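Local coordinates for protein diaminopimelate decarboxylase (Helicobacter pylori, PDB 2QGH) that probably catalyses the pyridoxal-phosphate-dependent decarboxylation of meso-diaminopimelate to L-lysine, the last step of bacterial lysine biosynthesis, at residues K149-I154 with F196-S201; P347-S352 with S384-R389; G207-D212 with I246-E251. One frame throughout, in Å; residues are numbered along the deposited sequence.

Contact 1: residues K149-I154 with F196-S201; sequences KARISI and FLEPVS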
loop_
_atom_site.group_PDB
_atom_site.type_symbol
_atom_site.label_atom_id
_atom_site.label_comp_id
_atom_site.label_asym_id
_atom_site.label_seq_id
_atom_site.Cartn_x
_atom_site.Cartn_y
_atom_site.Cartn_z
ATOM N N LYS A 149 -30.047 23.709 2.254
ATOM C CA LYS A 149 -29.704 23.956 0.857
ATOM C C LYS A 149 -28.195 23.709 0.784
ATOM O O LYS A 149 -27.396 24.528 1.236
ATOM C CB LYS A 149 -30.031 25.410 0.488
ATOM C CG LYS A 149 -30.275 25.691 -0.997
ATOM C CD LYS A 149 -30.756 27.135 -1.171
ATOM C CE LYS A 149 -31.408 27.379 -2.522
ATOM N NZ LYS A 149 -30.436 27.322 -3.643
ATOM N N ALA A 150 -27.815 22.567 0.224
ATOM C CA ALA A 150 -26.412 22.190 0.125
ATOM C C ALA A 150 -25.589 22.960 -0.904
ATOM O O ALA A 150 -25.922 22.985 -2.090
ATOM C CB ALA A 150 -26.307 20.692 -0.147
ATOM N N ARG A 151 -24.511 23.587 -0.438
ATOM C CA ARG A 151 -23.608 24.317 -1.324
ATOM C C ARG A 151 -22.794 23.269 -2.065
ATOM O O ARG A 151 -22.169 22.422 -1.444
ATOM C CB ARG A 151 -22.648 25.219 -0.533
ATOM C CG ARG A 151 -23.292 26.449 0.094
ATOM C CD ARG A 151 -22.248 27.442 0.613
ATOM N NE ARG A 151 -21.558 26.957 1.803
ATOM C CZ ARG A 151 -22.069 26.973 3.031
ATOM N NH1 ARG A 151 -23.284 27.463 3.244
ATOM N NH2 ARG A 151 -21.371 26.492 4.049
ATOM N N ILE A 152 -22.811 23.302 -3.390
ATOM C CA ILE A 152 -22.037 22.328 -4.141
ATOM C C ILE A 152 -21.187 22.982 -5.217
ATOM O O ILE A 152 -21.432 24.113 -5.628
ATOM C CB ILE A 152 -22.942 21.249 -4.813
ATOM C CG1 ILE A 152 -23.868 21.897 -5.840
ATOM C CG2 ILE A 152 -23.753 20.503 -3.769
ATOM C CD1 ILE A 152 -23.405 21.715 -7.256
ATOM N N SER A 153 -20.164 22.259 -5.641
ATOM C CA SER A 153 -19.269 22.697 -6.697
ATOM C C SER A 153 -19.313 21.524 -7.667
ATOM O O SER A 153 -19.640 20.413 -7.269
ATOM C CB SER A 153 -17.850 22.882 -6.154
ATOM O OG SER A 153 -16.920 23.136 -7.199
ATOM N N ILE A 154 -19.013 21.752 -8.934
ATOM C CA ILE A 154 -19.030 20.643 -9.866
ATOM C C ILE A 154 -17.687 20.536 -10.543
ATOM O O ILE A 154 -17.172 21.507 -11.080
ATOM C CB ILE A 154 -20.165 20.788 -10.914
ATOM C CG1 ILE A 154 -21.519 20.679 -10.206
ATOM C CG2 ILE A 154 -20.059 19.694 -11.961
ATOM C CD1 ILE A 154 -22.727 20.664 -11.128
ATOM N N PHE A 196 -32.814 22.421 -2.838
ATOM C CA PHE A 196 -31.897 21.850 -1.867
ATOM C C PHE A 196 -30.447 21.806 -2.318
ATOM O O PHE A 196 -29.605 21.179 -1.676
ATOM C CB PHE A 196 -32.394 20.459 -1.471
ATOM C CG PHE A 196 -33.842 20.443 -1.093
ATOM C CD1 PHE A 196 -34.822 20.219 -2.057
ATOM C CD2 PHE A 196 -34.232 20.727 0.214
ATOM C CE1 PHE A 196 -36.176 20.280 -1.726
ATOM C CE2 PHE A 196 -35.582 20.793 0.556
ATOM C CZ PHE A 196 -36.556 20.569 -0.414
ATOM N N LEU A 197 -30.160 22.483 -3.420
ATOM C CA LEU A 197 -28.807 22.546 -3.937
ATOM C C LEU A 197 -28.519 23.997 -4.259
ATOM O O LEU A 197 -29.418 24.742 -4.622
ATOM C CB LEU A 197 -28.663 21.697 -5.201
ATOM C CG LEU A 197 -28.905 20.195 -5.035
ATOM C CD1 LEU A 197 -28.825 19.519 -6.395
ATOM C CD2 LEU A 197 -27.884 19.608 -4.077
ATOM N N GLU A 198 -27.264 24.392 -4.112
ATOM C CA GLU A 198 -26.850 25.756 -4.397
ATOM C C GLU A 198 -25.472 25.704 -5.047
ATOM O O GLU A 198 -24.451 25.663 -4.359
ATOM C CB GLU A 198 -26.809 26.569 -3.099
ATOM C CG GLU A 198 -26.273 27.988 -3.246
ATOM C CD GLU A 198 -26.319 28.771 -1.938
ATOM O OE1 GLU A 198 -25.906 28.222 -0.891
ATOM O OE2 GLU A 198 -26.763 29.942 -1.952
ATOM N N PRO A 199 -25.427 25.689 -6.391
ATOM C CA PRO A 199 -24.146 25.639 -7.101
ATOM C C PRO A 199 -23.394 26.943 -6.886
ATOM O O PRO A 199 -23.868 28.008 -7.277
ATOM C CB PRO A 199 -24.568 25.431 -8.554
ATOM C CG PRO A 199 -25.861 26.184 -8.629
ATOM C CD PRO A 199 -26.552 25.781 -7.340
ATOM N N VAL A 200 -22.224 26.864 -6.266
ATOM C CA VAL A 200 -21.450 28.067 -5.992
ATOM C C VAL A 200 -20.017 28.005 -6.504
ATOM O O VAL A 200 -19.262 28.967 -6.378
ATOM C CB VAL A 200 -21.424 28.358 -4.467
ATOM C CG1 VAL A 200 -22.839 28.487 -3.949
ATOM C CG2 VAL A 200 -20.695 27.242 -3.716
ATOM N N SER A 201 -19.641 26.896 -7.118
ATOM C CA SER A 201 -18.274 26.783 -7.561
ATOM C C SER A 201 -18.052 25.852 -8.739
ATOM O O SER A 201 -18.842 24.938 -8.970
ATOM C CB SER A 201 -17.431 26.312 -6.374
ATOM O OG SER A 201 -16.157 25.866 -6.786
#
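Lys149 reaches over the neighbouring strand and donates from NZ to Leu197 O at 2.9 Å, approaching from above the carbonyl plane; a bend at its last torsion (chi4 -69°) turns the ammonium down onto that oxygen. Main-chain bonds then join 150-154 and 197-201 in parallel. Ala150 N donates to Phe196 O, and Ala150 O receives Glu198 N at 2.8 Å. Beyond them Ile152 N binds Glu198 O, while Ile152 O takes Val200 N almost head-on (C=O...N 172°). Ile154 N bonds more loosely to Ser201 O, at 3.2 Å. Ser153 OG and Ser201 OG lie 2.9 Å apart, and their CB atoms are pressed to 3.5 Å; Asn129 OD1 is a further partner of Ser153 OG.

Glu198 runs alongside Arg151, its OE1 3.3 Å from Arg151 CG. The guanidinium goes elsewhere, hydrogen-bonding through NE to Leu126 O, just before the adjacent strand 127-130. On the other face Ile152 packs CD1 against Pro199 CB at 4.1 Å and CG2 against Leu197 CD2. Helix 133-146 covers Ile152 and Leu197 through Leu136, and Phe188 of helix 181-193 covers Pro199. These are adjacent parallel strands five and six of a closed eight-stranded alpha/beta (TIM) barrel, joined by a beta-alpha-beta crossover through helix 181-193, as in the alanine racemase-like PLP enzymes.

Contact 2: residues P347-S352 with S384-R389; sequences PVCESS and SQYNSR. With LYS (lysine), chain C.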
loop_
_atom_site.group_PDB
_atom_site.type_symbol
_atom_site.label_atom_id
_atom_site.label_comp_id
_atom_site.label_asym_id
_atom_site.label_seq_id
_atom_site.Cartn_x
_atom_site.Cartn_y
_atom_site.Cartn_z
ATOM N N PRO A 347 13.501 -4.573 4.034
ATOM C CA PRO A 347 13.400 -5.955 4.498
ATOM C C PRO A 347 12.253 -6.797 3.956
ATOM O O PRO A 347 12.212 -7.996 4.218
ATOM C CB PRO A 347 13.280 -5.807 6.022
ATOM C CG PRO A 347 13.729 -4.397 6.303
ATOM C CD PRO A 347 13.189 -3.645 5.128
ATOM N N VAL A 348 11.327 -6.211 3.205
ATOM C CA VAL A 348 10.198 -7.017 2.761
ATOM C C VAL A 348 10.500 -7.985 1.625
ATOM O O VAL A 348 11.258 -7.691 0.703
ATOM C CB VAL A 348 8.938 -6.135 2.480
ATOM C CG1 VAL A 348 9.013 -4.851 3.319
ATOM C CG2 VAL A 348 8.775 -5.848 1.025
ATOM N N CYS A 349 9.910 -9.168 1.754
ATOM C CA CYS A 349 10.066 -10.300 0.844
ATOM C C CYS A 349 9.831 -10.137 -0.658
ATOM O O CYS A 349 9.906 -11.119 -1.392
ATOM C CB CYS A 349 9.182 -11.439 1.361
ATOM S SG CYS A 349 7.478 -10.911 1.715
ATOM N N GLU A 350 9.567 -8.921 -1.121
ATOM C CA GLU A 350 9.302 -8.675 -2.541
ATOM C C GLU A 350 10.381 -7.918 -3.287
ATOM O O GLU A 350 11.067 -7.078 -2.711
ATOM C CB GLU A 350 8.021 -7.885 -2.697
ATOM C CG GLU A 350 6.830 -8.709 -2.960
ATOM C CD GLU A 350 5.583 -7.890 -2.844
ATOM O OE1 GLU A 350 5.432 -6.925 -3.623
ATOM O OE2 GLU A 350 4.767 -8.210 -1.962
ATOM N N SER A 351 10.493 -8.187 -4.586
ATOM C CA SER A 351 11.481 -7.516 -5.425
ATOM C C SER A 351 11.155 -6.035 -5.590
ATOM O O SER A 351 12.051 -5.216 -5.781
ATOM C CB SER A 351 11.559 -8.175 -6.804
ATOM O OG SER A 351 12.232 -9.419 -6.737
ATOM N N SER A 352 9.872 -5.691 -5.520
ATOM C CA SER A 352 9.465 -4.301 -5.645
ATOM C C SER A 352 9.979 -3.514 -4.453
ATOM O O SER A 352 9.974 -2.281 -4.457
ATOM C CB SER A 352 7.947 -4.201 -5.721
ATOM O OG SER A 352 7.333 -5.025 -4.747
ATOM N N SER A 384 1.497 0.792 4.957
ATOM C CA SER A 384 0.719 -0.347 5.442
ATOM C C SER A 384 1.522 -1.120 6.481
ATOM O O SER A 384 2.634 -0.723 6.830
ATOM C CB SER A 384 0.397 -1.293 4.295
ATOM O OG SER A 384 1.582 -1.950 3.872
ATOM N N GLN A 385 0.956 -2.232 6.949
ATOM C CA GLN A 385 1.604 -3.090 7.937
ATOM C C GLN A 385 2.044 -4.410 7.298
ATOM O O GLN A 385 2.287 -5.405 7.983
ATOM C CB GLN A 385 0.643 -3.374 9.085
ATOM C CG GLN A 385 0.045 -2.123 9.694
ATOM C CD GLN A 385 -0.964 -2.446 10.770
ATOM O OE1 GLN A 385 -1.927 -3.173 10.533
ATOM N NE2 GLN A 385 -0.750 -1.910 11.962
ATOM N N TYR A 386 2.135 -4.404 5.975
ATOM C CA TYR A 386 2.549 -5.578 5.223
ATOM C C TYR A 386 3.791 -6.247 5.853
ATOM O O TYR A 386 4.719 -5.564 6.294
ATOM C CB TYR A 386 2.816 -5.160 3.773
ATOM C CG TYR A 386 3.143 -6.293 2.826
ATOM C CD1 TYR A 386 2.416 -7.484 2.856
ATOM C CD2 TYR A 386 4.167 -6.161 1.880
ATOM C CE1 TYR A 386 2.704 -8.520 1.968
ATOM C CE2 TYR A 386 4.458 -7.182 0.987
ATOM C CZ TYR A 386 3.723 -8.364 1.038
ATOM O OH TYR A 386 4.014 -9.394 0.173
ATOM N N ASN A 387 3.790 -7.582 5.880
ATOM C CA ASN A 387 4.873 -8.369 6.475
ATOM C C ASN A 387 4.781 -8.207 7.996
ATOM O O ASN A 387 5.728 -8.504 8.725
ATOM C CB ASN A 387 6.254 -7.891 5.980
ATOM C CG ASN A 387 6.596 -8.388 4.568
ATOM O OD1 ASN A 387 5.709 -8.645 3.737
ATOM N ND2 ASN A 387 7.897 -8.507 4.290
ATOM N N SER A 388 3.629 -7.745 8.472
ATOM C CA SER A 388 3.432 -7.526 9.904
ATOM C C SER A 388 4.522 -6.622 10.479
ATOM O O SER A 388 5.233 -7.003 11.406
ATOM C CB SER A 388 3.424 -8.852 10.664
ATOM O OG SER A 388 2.220 -9.554 10.452
ATOM N N ARG A 389 4.648 -5.428 9.904
ATOM C CA ARG A 389 5.618 -4.434 10.348
ATOM C C ARG A 389 4.778 -3.260 10.858
ATOM O O ARG A 389 3.986 -2.686 10.117
ATOM C CB ARG A 389 6.520 -3.987 9.177
ATOM C CG ARG A 389 7.356 -5.111 8.530
ATOM C CD ARG A 389 8.220 -4.630 7.347
ATOM N NE ARG A 389 9.446 -3.955 7.786
ATOM C CZ ARG A 389 9.593 -2.638 7.864
ATOM N NH1 ARG A 389 8.596 -1.845 7.524
ATOM N NH2 ARG A 389 10.724 -2.114 8.297
HETATM N N LYS C . 2.630 -9.282 -2.806
HETATM C CA LYS C . 2.762 -10.052 -4.082
HETATM C C LYS C . 1.400 -10.194 -4.762
HETATM O O LYS C . 0.470 -9.485 -4.329
HETATM C CB LYS C . 3.367 -11.438 -3.796
HETATM C CG LYS C . 4.799 -11.374 -3.284
HETATM C CD LYS C . 5.261 -12.681 -2.668
HETATM C CE LYS C . 6.707 -12.550 -2.197
HETATM N NZ LYS C . 7.224 -13.723 -1.414
HETATM O OXT LYS C . 1.274 -11.001 -5.710
#
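One carboxylate oxygen, Glu350 OE2, is shared by Tyr386 and the bound lysine. Tyr386 OH donates to Glu350 OE2 at 2.6 Å, nearly along the C-O axis, and the alpha-amino group of the ligand donates from N to the same Glu350 OE2 at 2.5 Å. The oxygen sits at the edge of the Tyr386 ring, near its plane, with the carboxylate turned 60° to the ring. Tyr386 points its hydroxyl there because CG lies opposite the backbone N (chi1 -175°). The other oxygen, Glu350 OE1, bonds to Tyr322 OH of the second subunit.

Cys349 SG stands 5.4 Å from the centroid of the Tyr386 ring in an oblique sulfur-aromatic contact. Farther along, Val348 CG1 meets Arg389 CD at 4.1 Å, the two side chains crossing near a right angle, while Arg389 NH1 forms a salt bridge with Asp315.

Cys349 also packs on Lys66 of the second subunit and touches pyridoxal phosphate. These loops therefore complete the active site of the partner chain. Tyr386 on OE2 and Tyr322 of the second subunit on OE1 would orient the carboxylate toward the alpha-amino group of lysine, the end remote from the cofactor, consistent with a role in substrate recognition.

Contact 3: residues G207-D212 with I246-E251; sequences GSQLLD and IGVSYE. With PLP (pyridoxal-5'-phosphate), chain B; LYS (lysine), chain D.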
loop_
_atom_site.group_PDB
_atom_site.type_symbol
_atom_site.label_atom_id
_atom_site.label_comp_id
_atom_site.label_asym_id
_atom_site.label_seq_id
_atom_site.Cartn_x
_atom_site.Cartn_y
_atom_site.Cartn_z
ATOM N N GLY A 207 -4.285 16.471 -12.664
ATOM C CA GLY A 207 -3.226 15.523 -12.360
ATOM C C GLY A 207 -2.339 15.922 -11.195
ATOM O O GLY A 207 -2.527 16.978 -10.590
ATOM N N SER A 208 -1.363 15.069 -10.886
ATOM C CA SER A 208 -0.434 15.316 -9.788
ATOM C C SER A 208 1.025 15.269 -10.254
ATOM O O SER A 208 1.343 14.648 -11.267
ATOM C CB SER A 208 -0.649 14.280 -8.676
ATOM O OG SER A 208 0.151 14.572 -7.546
ATOM N N GLN A 209 1.903 15.926 -9.500
ATOM C CA GLN A 209 3.327 15.973 -9.817
ATOM C C GLN A 209 3.525 16.517 -11.228
ATOM O O GLN A 209 4.255 15.945 -12.030
ATOM C CB GLN A 209 3.939 14.573 -9.681
ATOM C CG GLN A 209 5.451 14.457 -9.978
ATOM C CD GLN A 209 6.300 15.453 -9.206
ATOM O OE1 GLN A 209 6.005 15.783 -8.062
ATOM N NE2 GLN A 209 7.372 15.925 -9.831
ATOM N N LEU A 210 2.868 17.636 -11.517
ATOM C CA LEU A 210 2.949 18.269 -12.830
ATOM C C LEU A 210 4.142 19.215 -12.919
ATOM O O LEU A 210 4.337 20.062 -12.048
ATOM C CB LEU A 210 1.662 19.048 -13.116
ATOM C CG LEU A 210 0.348 18.281 -12.969
ATOM C CD1 LEU A 210 -0.795 19.147 -13.464
ATOM C CD2 LEU A 210 0.410 16.989 -13.762
ATOM N N LEU A 211 4.938 19.069 -13.974
ATOM C CA LEU A 211 6.106 19.921 -14.165
ATOM C C LEU A 211 5.887 20.927 -15.296
ATOM O O LEU A 211 6.644 21.891 -15.429
ATOM C CB LEU A 211 7.348 19.079 -14.463
ATOM C CG LEU A 211 7.982 18.202 -13.370
ATOM C CD1 LEU A 211 8.310 19.028 -12.137
ATOM C CD2 LEU A 211 7.048 17.077 -13.022
ATOM N N ASP A 212 4.861 20.704 -16.111
ATOM C CA ASP A 212 4.574 21.618 -17.210
ATOM C C ASP A 212 3.339 22.467 -16.884
ATOM O O ASP A 212 2.259 21.938 -16.615
ATOM C CB ASP A 212 4.354 20.834 -18.507
ATOM C CG ASP A 212 4.210 21.742 -19.722
ATOM O OD1 ASP A 212 3.902 21.231 -20.819
ATOM O OD2 ASP A 212 4.410 22.970 -19.583
ATOM N N ILE A 246 0.823 20.738 -8.517
ATOM C CA ILE A 246 2.175 21.242 -8.762
ATOM C C ILE A 246 3.227 20.261 -8.242
ATOM O O ILE A 246 3.241 19.924 -7.058
ATOM C CB ILE A 246 2.373 22.622 -8.110
ATOM C CG1 ILE A 246 1.559 23.664 -8.885
ATOM C CG2 ILE A 246 3.859 22.979 -8.063
ATOM C CD1 ILE A 246 1.776 25.100 -8.441
ATOM N N GLY A 247 4.100 19.807 -9.135
ATOM C CA GLY A 247 5.129 18.848 -8.763
ATOM C C GLY A 247 6.336 19.402 -8.031
ATOM O O GLY A 247 6.579 20.612 -8.033
ATOM N N VAL A 248 7.089 18.518 -7.380
ATOM C CA VAL A 248 8.285 18.938 -6.660
ATOM C C VAL A 248 9.516 18.421 -7.386
ATOM O O VAL A 248 9.410 17.668 -8.361
ATOM C CB VAL A 248 8.308 18.440 -5.183
ATOM C CG1 VAL A 248 7.183 19.103 -4.392
ATOM C CG2 VAL A 248 8.190 16.927 -5.126
ATOM N N SER A 249 10.686 18.825 -6.915
ATOM C CA SER A 249 11.915 18.411 -7.560
ATOM C C SER A 249 12.480 17.112 -6.995
ATOM O O SER A 249 13.455 17.126 -6.256
ATOM C CB SER A 249 12.957 19.522 -7.447
ATOM O OG SER A 249 13.933 19.378 -8.458
ATOM N N TYR A 250 11.875 15.987 -7.349
ATOM C CA TYR A 250 12.365 14.712 -6.855
ATOM C C TYR A 250 13.737 14.394 -7.434
ATOM O O TYR A 250 14.614 13.905 -6.725
ATOM C CB TYR A 250 11.385 13.588 -7.199
ATOM C CG TYR A 250 10.107 13.622 -6.391
ATOM C CD1 TYR A 250 10.141 13.643 -4.992
ATOM C CD2 TYR A 250 8.862 13.617 -7.021
ATOM C CE1 TYR A 250 8.968 13.654 -4.244
ATOM C CE2 TYR A 250 7.681 13.626 -6.280
ATOM C CZ TYR A 250 7.738 13.645 -4.894
ATOM O OH TYR A 250 6.568 13.660 -4.171
ATOM N N GLU A 251 13.921 14.680 -8.721
ATOM C CA GLU A 251 15.188 14.410 -9.388
ATOM C C GLU A 251 15.869 15.680 -9.918
ATOM O O GLU A 251 16.360 15.708 -11.048
ATOM C CB GLU A 251 14.953 13.426 -10.535
ATOM C CG GLU A 251 14.249 12.145 -10.113
ATOM C CD GLU A 251 14.080 11.163 -11.253
ATOM O OE1 GLU A 251 15.101 10.681 -11.788
ATOM O OE2 GLU A 251 12.926 10.866 -11.617
HETATM N N1 PLP B . -7.142 18.116 -5.229
HETATM C C2 PLP B . -7.710 16.943 -5.769
HETATM C C2A PLP B . -9.147 16.893 -6.113
HETATM C C3 PLP B . -6.850 15.788 -5.947
HETATM O O3 PLP B . -7.355 14.607 -6.455
HETATM C C4 PLP B . -5.500 15.848 -5.604
HETATM C C4A PLP B . -4.676 14.703 -6.081
HETATM C C5 PLP B . -4.947 17.014 -5.055
HETATM C C6 PLP B . -5.783 18.184 -4.891
HETATM C C5A PLP B . -3.624 17.140 -4.431
HETATM O O4P PLP B . -2.657 17.309 -5.443
HETATM P P PLP B . -1.233 17.436 -5.129
HETATM O O1P PLP B . -0.642 16.644 -3.921
HETATM O O2P PLP B . -1.054 19.001 -4.898
HETATM O O3P PLP B . -0.472 16.935 -6.415
HETATM N N LYS D . -0.488 9.045 -4.346
HETATM C CA LYS D . 0.117 9.734 -5.529
HETATM C C LYS D . 1.630 9.860 -5.357
HETATM O O LYS D . 2.157 9.194 -4.442
HETATM C CB LYS D . -0.521 11.124 -5.706
HETATM C CG LYS D . -1.999 11.064 -6.063
HETATM C CD LYS D . -2.700 12.398 -5.882
HETATM C CE LYS D . -4.170 12.270 -6.275
HETATM N NZ LYS D . -5.011 13.479 -5.978
HETATM O OXT LYS D . 2.270 10.609 -6.126
HETATM O O HOH W 1 2.051 17.240 -7.173
HETATM O O HOH W 2 6.228 21.528 -10.706
#
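Gln209 pairs its whole amide with the backbone of Val248. Its OE1 accepts Val248 N at 3.0 Å, and its NE2 donates to Val248 O at 3.1 Å, an almost straight bond (171° at the hydrogen) that uses a lone pair in the carbonyl plane. CG stands opposite the backbone N, and a turn about CB-CG (chi2 52°) swings the amide back over Gly247; OE1 comes 3.3 Å from Gly247 CA. Tyr250 CE2 is equally near Gln209 OE1, with ring and amide planes 41° apart.

Next to this pair, Gly247 N donates to Leu210 O at 2.9 Å, and a water bridges Leu210 O to Gly247 O. Leu210 O is thus held by two donors. Another water accepts a hydrogen bond from Gln209 N and donates to O3P of pyridoxal phosphate at 2.7 Å, with a weak bond to Ile246 O. Ser208 OG donates directly to O3P, also at 2.7 Å, and its CB lies beside the bound lysine. The two loops thus form part of the phosphate-binding end of the cofactor pocket.

Arg282, itself a ligand of cofactor and lysine, also bonds through NH2 to Ser208 OG and through NH1 to Tyr250 OH. Val248 CG2 covers one face of the Tyr250 ring near the rim. Both segments follow the C-terminal ends of barrel strands, 197-203 and 239-241; Asp212 caps the N-terminus of helix 213-232, and Ile246 rests on Leu258 and Tyr261 of helix 258-268.

Contacts 1 and 3 belong to the same barrel domain and are linked through strand 197-203, which contact 1 pairs within the sheet and whose following loop contact 3 joins to the next one. Contact 1 is largely buried and relies on regular main-chain pairing with aliphatic cover. Contact 3, partly buried, uses irregular loop bonds, an amide side chain and waters close to the cofactor phosphate. Contact 2 lies about 44 Å from contact 1, centre to centre, in loops between strands of the other domain; also buried, it is the one met by the second subunit. Contacts 2 and 3 belong to the two different active sites of the dimer, contact 3 to that of its own chain, at the phosphate, and contact 2 to that of the second subunit, at the lysine alpha-amino group.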